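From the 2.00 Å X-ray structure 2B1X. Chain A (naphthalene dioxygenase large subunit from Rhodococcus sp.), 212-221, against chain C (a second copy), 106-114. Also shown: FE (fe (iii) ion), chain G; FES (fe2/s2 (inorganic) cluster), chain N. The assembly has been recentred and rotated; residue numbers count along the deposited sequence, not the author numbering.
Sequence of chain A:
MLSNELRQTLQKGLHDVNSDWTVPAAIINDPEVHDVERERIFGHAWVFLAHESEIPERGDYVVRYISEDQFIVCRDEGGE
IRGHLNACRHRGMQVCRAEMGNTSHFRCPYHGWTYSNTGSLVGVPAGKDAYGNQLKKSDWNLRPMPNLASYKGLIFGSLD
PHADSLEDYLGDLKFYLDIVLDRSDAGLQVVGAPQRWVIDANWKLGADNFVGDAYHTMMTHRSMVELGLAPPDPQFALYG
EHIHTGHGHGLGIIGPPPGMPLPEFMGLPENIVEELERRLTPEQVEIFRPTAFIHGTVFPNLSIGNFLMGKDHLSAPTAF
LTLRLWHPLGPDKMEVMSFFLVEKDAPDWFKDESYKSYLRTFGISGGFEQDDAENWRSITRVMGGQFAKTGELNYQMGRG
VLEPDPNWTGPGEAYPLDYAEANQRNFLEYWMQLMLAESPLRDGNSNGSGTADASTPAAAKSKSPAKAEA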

# COMPACT_ATOMS: atom_id res chain seq x y z
N GLY A 212 30.71 2.68 13.56
CA GLY A 212 31.93 1.90 13.71
C GLY A 212 32.46 1.21 12.48
O GLY A 212 33.58 0.72 12.51
N ASP A 213 31.73 1.22 11.38
CA ASP A 213 32.01 0.25 10.30
C ASP A 213 32.77 0.80 9.09
O ASP A 213 32.17 1.43 8.21
CB ASP A 213 30.68 -0.40 9.86
CG ASP A 213 30.89 -1.71 9.08
OD1 ASP A 213 31.81 -1.85 8.26
OD2 ASP A 213 30.13 -2.66 9.22
N ALA A 214 34.08 0.59 9.07
CA ALA A 214 34.89 0.82 7.90
C ALA A 214 35.05 -0.47 7.11
O ALA A 214 35.20 -0.44 5.88
CB ALA A 214 36.25 1.34 8.33
N TYR A 215 35.02 -1.60 7.83
CA TYR A 215 35.16 -2.98 7.30
C TYR A 215 34.38 -3.22 6.00
O TYR A 215 34.94 -3.84 5.08
CB TYR A 215 34.68 -3.98 8.35
CG TYR A 215 34.90 -5.47 8.07
CD1 TYR A 215 36.03 -5.94 7.36
CD2 TYR A 215 33.97 -6.40 8.51
CE1 TYR A 215 36.20 -7.33 7.12
CE2 TYR A 215 34.13 -7.76 8.27
CZ TYR A 215 35.23 -8.22 7.60
OH TYR A 215 35.33 -9.58 7.40
N HIS A 216 33.15 -2.70 5.92
CA HIS A 216 32.25 -2.88 4.75
C HIS A 216 32.74 -2.26 3.44
O HIS A 216 32.34 -2.67 2.36
CB HIS A 216 30.80 -2.43 5.06
CG HIS A 216 30.56 -0.95 4.92
ND1 HIS A 216 31.07 -0.03 5.80
CD2 HIS A 216 29.88 -0.24 3.98
CE1 HIS A 216 30.71 1.19 5.42
NE2 HIS A 216 29.98 1.09 4.32
N THR A 217 33.60 -1.27 3.54
CA THR A 217 34.13 -0.60 2.36
C THR A 217 34.63 -1.59 1.31
O THR A 217 34.20 -1.50 0.17
CB THR A 217 35.27 0.34 2.75
OG1 THR A 217 34.77 1.36 3.60
CG2 THR A 217 35.78 1.11 1.52
N MET A 218 35.45 -2.58 1.71
CA MET A 218 36.11 -3.47 0.72
C MET A 218 35.11 -4.27 -0.17
O MET A 218 35.36 -4.46 -1.35
CB MET A 218 37.12 -4.42 1.36
CG MET A 218 38.19 -3.76 2.26
SD MET A 218 39.29 -5.09 3.02
CE MET A 218 38.30 -5.51 4.49
N MET A 219 34.01 -4.76 0.43
CA MET A 219 33.01 -5.48 -0.34
C MET A 219 31.82 -4.62 -0.82
O MET A 219 31.53 -4.58 -2.03
CB MET A 219 32.51 -6.71 0.39
CG MET A 219 31.59 -7.60 -0.48
SD MET A 219 32.57 -8.58 -1.67
CE MET A 219 32.74 -7.55 -2.95
N THR A 220 31.16 -3.91 0.10
CA THR A 220 30.01 -3.08 -0.29
C THR A 220 30.40 -2.07 -1.37
O THR A 220 29.63 -1.79 -2.32
CB THR A 220 29.41 -2.31 0.92
OG1 THR A 220 28.89 -3.26 1.87
CG2 THR A 220 28.17 -1.52 0.49
N HIS A 221 31.57 -1.49 -1.20
CA HIS A 221 32.04 -0.45 -2.10
C HIS A 221 33.17 -0.87 -3.03
O HIS A 221 33.95 -0.02 -3.52
CB HIS A 221 32.40 0.79 -1.27
CG HIS A 221 31.26 1.29 -0.44
ND1 HIS A 221 30.01 1.51 -0.98
CD2 HIS A 221 31.15 1.52 0.89
CE1 HIS A 221 29.19 1.88 -0.01
NE2 HIS A 221 29.85 1.90 1.13
N PHE C 106 28.59 -18.65 -2.11
CA PHE C 106 27.73 -17.49 -1.83
C PHE C 106 28.56 -16.45 -1.10
O PHE C 106 29.03 -16.69 0.00
CB PHE C 106 26.51 -17.87 -1.01
CG PHE C 106 25.64 -18.90 -1.67
CD1 PHE C 106 25.66 -20.22 -1.23
CD2 PHE C 106 24.81 -18.54 -2.76
CE1 PHE C 106 24.85 -21.20 -1.87
CE2 PHE C 106 24.01 -19.52 -3.41
CZ PHE C 106 24.06 -20.84 -2.96
N ARG C 107 28.69 -15.29 -1.70
CA ARG C 107 29.53 -14.24 -1.18
C ARG C 107 28.63 -13.11 -0.66
O ARG C 107 27.83 -12.55 -1.43
CB ARG C 107 30.43 -13.71 -2.29
CG ARG C 107 31.52 -12.80 -1.79
CD ARG C 107 32.90 -13.45 -1.84
NE ARG C 107 33.75 -12.75 -2.78
CZ ARG C 107 34.76 -11.96 -2.44
NH1 ARG C 107 35.07 -11.75 -1.14
NH2 ARG C 107 35.47 -11.38 -3.40
N CYS C 108 28.77 -12.75 0.61
CA CYS C 108 27.91 -11.69 1.18
C CYS C 108 28.36 -10.30 0.69
O CYS C 108 29.54 -9.93 0.85
CB CYS C 108 27.86 -11.78 2.72
SG CYS C 108 26.83 -10.50 3.51
N PRO C 109 27.46 -9.52 0.07
CA PRO C 109 27.84 -8.19 -0.44
C PRO C 109 28.22 -7.17 0.64
O PRO C 109 28.89 -6.16 0.34
CB PRO C 109 26.56 -7.73 -1.17
CG PRO C 109 25.89 -8.97 -1.51
CD PRO C 109 26.05 -9.84 -0.26
N TYR C 110 27.83 -7.41 1.88
CA TYR C 110 28.03 -6.40 2.91
C TYR C 110 29.53 -6.29 3.29
O TYR C 110 30.16 -5.27 3.01
CB TYR C 110 27.11 -6.63 4.10
CG TYR C 110 26.84 -5.41 4.99
CD1 TYR C 110 25.91 -5.48 6.04
CD2 TYR C 110 27.52 -4.21 4.80
CE1 TYR C 110 25.69 -4.39 6.87
CE2 TYR C 110 27.30 -3.10 5.64
CZ TYR C 110 26.38 -3.21 6.66
OH TYR C 110 26.13 -2.14 7.49
N HIS C 111 30.12 -7.36 3.82
CA HIS C 111 31.55 -7.40 4.14
C HIS C 111 32.37 -8.52 3.45
O HIS C 111 33.56 -8.65 3.70
CB HIS C 111 31.82 -7.45 5.64
CG HIS C 111 30.98 -6.51 6.44
ND1 HIS C 111 29.67 -6.78 6.77
CD2 HIS C 111 31.27 -5.29 6.97
CE1 HIS C 111 29.19 -5.78 7.49
NE2 HIS C 111 30.14 -4.87 7.63
N GLY C 112 31.75 -9.33 2.61
CA GLY C 112 32.50 -10.30 1.83
C GLY C 112 32.77 -11.64 2.47
O GLY C 112 33.56 -12.40 1.94
N TRP C 113 32.14 -11.96 3.59
CA TRP C 113 32.17 -13.35 4.10
C TRP C 113 31.69 -14.26 2.98
O TRP C 113 30.68 -13.97 2.34
CB TRP C 113 31.29 -13.53 5.33
CG TRP C 113 31.88 -12.91 6.60
CD1 TRP C 113 32.81 -11.89 6.67
CD2 TRP C 113 31.58 -13.27 7.94
NE1 TRP C 113 33.08 -11.60 7.97
CE2 TRP C 113 32.35 -12.43 8.78
CE3 TRP C 113 30.74 -14.24 8.54
CZ2 TRP C 113 32.30 -12.50 10.18
CZ3 TRP C 113 30.70 -14.33 9.94
CH2 TRP C 113 31.48 -13.46 10.74
N THR C 114 32.40 -15.36 2.79
CA THR C 114 32.24 -16.21 1.63
C THR C 114 31.94 -17.60 2.13
O THR C 114 32.73 -18.19 2.89
CB THR C 114 33.57 -16.18 0.79
OG1 THR C 114 33.80 -14.82 0.36
CG2 THR C 114 33.42 -16.97 -0.53
FE FE G . 29.06 2.46 3.03
FE1 FES N . 28.84 -8.74 7.12
FE2 FES N . 27.59 -10.66 5.58
S1 FES N . 29.73 -10.23 5.73
S2 FES N . 26.68 -9.11 6.81
O HOH W 1 34.61 -5.83 3.13
O HOH W 2 30.64 3.97 3.42
O HOH W 3 28.09 3.56 4.78

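Chain A enters as a loop, makes a type I beta turn from A214(A) to T217(A), and continues as a short helix through T220(A). H221(A) is the first residue to leave helical angles. The turn is closed by T217(A) N to A214(A) O at 3.0 Å. Chain C leaves a strand at R107(C) and loops through C108(C) to W113(C). C108(C) N donates to W113(C) O at 2.9 Å and ties the loop's two ends together. The backbones come nearest at H216(A) and H111(C), whose CA atoms are 4.6 Å apart, and at T220(A) and Y110(C), with CA atoms 5.0 Å apart. G112(C) has positive phi (87°), where a CB would be jammed against the preceding carbonyl. A CB there would also point toward chain A and lie 3.4 Å from M219(A) CB.

Each stretch supplies ligands to a metal center, with others from elsewhere in the structure. H216(A) NE2 and H221(A) NE2 each bind the iron ion FE at 2.1 Å. On chain C, C108(C) SG binds FE2 of the cluster at 2.2 Å, and H111(C) ND1 binds FE1.

D213(A) links the two sites. H111(C) uses ND1 for the cluster, which leaves NE2 to donate to D213(A) OD2 at 2.7 Å. The angle at the hydrogen is 169°, so the bond is nearly straight. The other carboxylate oxygen, D213(A) OD1, accepts from H216(A) N at 2.8 Å and from H216(A) ND1 at 3.1 Å. One carboxylate thus bonds to a histidine ligand of each metal center, across the subunit boundary.

Y215(A) lies beside the same histidine. Its ring and that of H111(C) are near parallel, with planes at 24°, but slid apart so that they barely overlap. H111(C) CB instead sits over the tyrosine face, 4.0 Å from the centroid of the Y215(A) ring, in a CH-pi contact. At the tyrosine edge, W113(C) NE1 donates to Y215(A) OH at 3.1 Å. One face of the W113(C) indole is covered by cluster sulfur S1.

T220(A) bonds to the chain C backbone. T220(A) OG1 donates to Y110(C) O at 2.6 Å, a short bond. T220(A) N also reaches Y110(C) O, but at 3.4 Å and a poor angle the bond is weak. That amide is better served within its own chain by H216(A) O, 2.8 Å from T220(A) N.

M219(A) points toward chain C and has the largest area covered in its stretch. It packs along the loop backbone: M219(A) CG is 3.2 Å from P109(C) O, and M219(A) CB is 3.5 Å from G112(C) N. M219(A) SD lies over one face of the R107(C) guanidinium, 4.1 Å from R107(C) NH1.

Water 1 bridges the backbones. Water 1 donates to Y215(A) O at 2.8 Å and to H111(C) O at 3.1 Å, and accepts a weak bond from M219(A) N at 3.0 Å.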